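Local coordinates for protein short chain dehydrogenase (Mycobacterium smegmatis, PDB 3UCX) that probably catalyses a redox reaction as an oxidoreductase of the short-chain dehydrogenase family, its natural substrate not being established, at residues L27-C31 against A238-M242. Residues are numbered along the deposited sequence; the frame is centred on the assembly and turned at random.
Sequences LARRC and AILFM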
ATOM      1  N   LEU A  27      28.832   0.572   5.179  1.00 20.33           N
ATOM      2  CA  LEU A  27      28.534   1.021   3.817  1.00 21.11           C
ATOM      3  C   LEU A  27      29.756   1.590   3.092  1.00 20.13           C
ATOM      4  O   LEU A  27      30.034   1.222   1.946  1.00 20.70           O
ATOM      5  CB  LEU A  27      27.377   2.041   3.881  1.00 22.28           C
ATOM      6  CG  LEU A  27      26.536   2.353   2.651  1.00 24.59           C
ATOM      7  CD1 LEU A  27      25.907   1.115   2.023  1.00 24.26           C
ATOM      8  CD2 LEU A  27      25.473   3.357   3.081  1.00 24.46           C
ATOM      9  N   ALA A  28      30.504   2.447   3.773  1.00 19.82           N
ATOM     10  CA  ALA A  28      31.710   3.064   3.218  1.00 19.98           C
ATOM     11  C   ALA A  28      32.705   1.986   2.837  1.00 20.87           C
ATOM     12  O   ALA A  28      33.263   1.986   1.728  1.00 20.42           O
ATOM     13  CB  ALA A  28      32.332   4.010   4.244  1.00 20.27           C
ATOM     14  N   ARG A  29      32.915   1.043   3.754  1.00 21.28           N
ATOM     15  CA  ARG A  29      33.818  -0.055   3.500  1.00 21.75           C
ATOM     16  C   ARG A  29      33.348  -0.847   2.310  1.00 20.89           C
ATOM     17  O   ARG A  29      34.121  -1.124   1.405  1.00 20.28           O
ATOM     18  CB  ARG A  29      33.950  -0.947   4.758  1.00 24.02           C
ATOM     19  CG  ARG A  29      34.833  -2.182   4.578  1.00 25.89           C
ATOM     20  CD  ARG A  29      34.842  -3.126   5.787  1.00 27.98           C
ATOM     21  NE  ARG A  29      33.520  -3.605   6.210  1.00 29.38           N
ATOM     22  CZ  ARG A  29      32.823  -4.590   5.633  1.00 30.55           C
ATOM     23  NH1 ARG A  29      33.300  -5.243   4.577  1.00 32.24           N
ATOM     24  NH2 ARG A  29      31.633  -4.937   6.124  1.00 30.41           N
ATOM     25  N   ARG A  30      32.067  -1.234   2.299  1.00 19.49           N
ATOM     26  CA  ARG A  30      31.557  -2.047   1.213  1.00 19.21           C
ATOM     27  C   ARG A  30      31.625  -1.335  -0.150  1.00 18.78           C
ATOM     28  O   ARG A  30      31.935  -1.967  -1.136  1.00 18.18           O
ATOM     29  CB  ARG A  30      30.133  -2.543   1.510  1.00 19.21           C
ATOM     30  CG  ARG A  30      30.076  -3.581   2.639  1.00 19.28           C
ATOM     31  CD  ARG A  30      30.455  -4.983   2.167  1.00 19.44           C
ATOM     32  NE  ARG A  30      29.598  -5.436   1.074  1.00 18.61           N
ATOM     33  CZ  ARG A  30      28.326  -5.790   1.218  1.00 18.59           C
ATOM     34  NH1 ARG A  30      27.760  -5.794   2.415  1.00 18.32           N
ATOM     35  NH2 ARG A  30      27.622  -6.157   0.157  1.00 18.66           N
ATOM     36  N   CYS A  31      31.328  -0.038  -0.204  1.00 19.20           N
ATOM     37  CA  CYS A  31      31.400   0.706  -1.477  1.00 19.40           C
ATOM     38  C   CYS A  31      32.820   0.690  -2.023  1.00 19.51           C
ATOM     39  O   CYS A  31      33.022   0.447  -3.211  1.00 19.45           O
ATOM     40  CB  CYS A  31      30.928   2.144  -1.306  1.00 19.72           C
ATOM     41  SG  CYS A  31      29.145   2.299  -1.089  1.00 19.17           S
ATOM     42  N   ALA A 238      21.795  -4.196  -0.067  1.00 13.21           N
ATOM     43  CA  ALA A 238      20.594  -3.613  -0.693  1.00 12.96           C
ATOM     44  C   ALA A 238      20.872  -2.190  -1.206  1.00 13.00           C
ATOM     45  O   ALA A 238      20.452  -1.827  -2.301  1.00 12.33           O
ATOM     46  CB  ALA A 238      19.443  -3.583   0.300  1.00 12.51           C
ATOM     47  N   ILE A 239      21.578  -1.402  -0.404  1.00 13.08           N
ATOM     48  CA  ILE A 239      21.916  -0.018  -0.763  1.00 13.31           C
ATOM     49  C   ILE A 239      22.871  -0.005  -1.956  1.00 14.16           C
ATOM     50  O   ILE A 239      22.694   0.756  -2.908  1.00 14.05           O
ATOM     51  CB  ILE A 239      22.529   0.733   0.433  1.00 13.20           C
ATOM     52  CG1 ILE A 239      21.482   0.923   1.522  1.00 12.39           C
ATOM     53  CG2 ILE A 239      23.120   2.074   0.012  1.00 13.25           C
ATOM     54  CD1 ILE A 239      22.067   1.302   2.866  1.00 12.50           C
ATOM     55  N   LEU A 240      23.892  -0.850  -1.906  1.00 15.57           N
ATOM     56  CA  LEU A 240      24.819  -0.995  -3.041  1.00 16.54           C
ATOM     57  C   LEU A 240      24.112  -1.380  -4.335  1.00 15.48           C
ATOM     58  O   LEU A 240      24.398  -0.796  -5.397  1.00 15.45           O
ATOM     59  CB  LEU A 240      25.935  -1.991  -2.725  1.00 18.56           C
ATOM     60  CG  LEU A 240      27.193  -1.370  -2.101  1.00 21.27           C
ATOM     61  CD1 LEU A 240      26.888  -0.673  -0.775  1.00 22.84           C
ATOM     62  CD2 LEU A 240      28.202  -2.492  -1.910  1.00 24.81           C
ATOM     63  N   PHE A 241      23.176  -2.331  -4.263  1.00 14.57           N
ATOM     64  CA  PHE A 241      22.389  -2.727  -5.431  1.00 14.77           C
ATOM     65  C   PHE A 241      21.655  -1.522  -6.033  1.00 14.54           C
ATOM     66  O   PHE A 241      21.800  -1.237  -7.229  1.00 14.33           O
ATOM     67  CB  PHE A 241      21.373  -3.815  -5.073  1.00 15.34           C
ATOM     68  CG  PHE A 241      20.314  -4.025  -6.107  1.00 15.21           C
ATOM     69  CD1 PHE A 241      20.600  -4.661  -7.290  1.00 16.70           C
ATOM     70  CD2 PHE A 241      19.044  -3.560  -5.903  1.00 15.90           C
ATOM     71  CE1 PHE A 241      19.607  -4.859  -8.256  1.00 16.27           C
ATOM     72  CE2 PHE A 241      18.050  -3.735  -6.852  1.00 16.15           C
ATOM     73  CZ  PHE A 241      18.348  -4.391  -8.034  1.00 16.09           C
ATOM     74  N   MET A 242      20.911  -0.814  -5.181  1.00 14.48           N
ATOM     75  CA  MET A 242      20.147   0.366  -5.615  1.00 14.65           C
ATOM     76  C   MET A 242      21.039   1.485  -6.163  1.00 14.20           C
ATOM     77  O   MET A 242      20.619   2.229  -7.051  1.00 13.75           O
ATOM     78  CB  MET A 242      19.315   0.918  -4.461  1.00 15.36           C
ATOM     79  CG  MET A 242      18.078   0.105  -4.131  1.00 16.15           C
ATOM     80  SD  MET A 242      16.917   0.098  -5.521  1.00 18.37           S
ATOM     81  CE  MET A 242      15.376  -0.307  -4.691  1.00 16.97           C
TER
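Segments 27-31 and 238-242 are both helical, and their axes cross at -50° with a closest approach of 10.6 Å, a worked example of how helices on one face of a parallel sheet pack against each other. It is a moderate separation that one layer of side chains fills; the nearest CA atoms, those of Cys31 and Leu240, lie 7.0 Å from each other. Leu240 fills this space. Its CA-to-CB bond points toward the partner helix, and its branched end enters a hollow formed by Leu27, Arg30 and Cys31, positions i, i+3 and i+4 of one helical face. Leu240 CD1 touches Leu27 CD1 at 3.5 Å and Cys31 SG at 3.7 Å, while Leu240 CD2 rests 3.9 Å from Arg30 CB and 3.8 Å from Arg30 O. Leu27 starts out sideways, but its t,p rotamer brings the tip across, where Leu27 CD1 also meets Ile239 CG2 at 3.6 Å. The join between these segments is thus van der Waals packing, with 237 Å² buried in all. Its polar fringe is Arg30, whose guanidinium reaches Ser237 by a hydrogen bond and Asp233 by a salt bridge, tying helix 23-33 to an earlier turn of helix 232-243. In this Rossmann-type fold, Ile239 continues down onto strand 141-145, and Ala28 faces helix 45-57, the next helix along the chain. Beyond Leu240, helix 232-243 turns another side to a second subunit, where Phe241 stacks on Phe241 of that chain, so one helix serves both the core and the subunit interface beside strand 254-257.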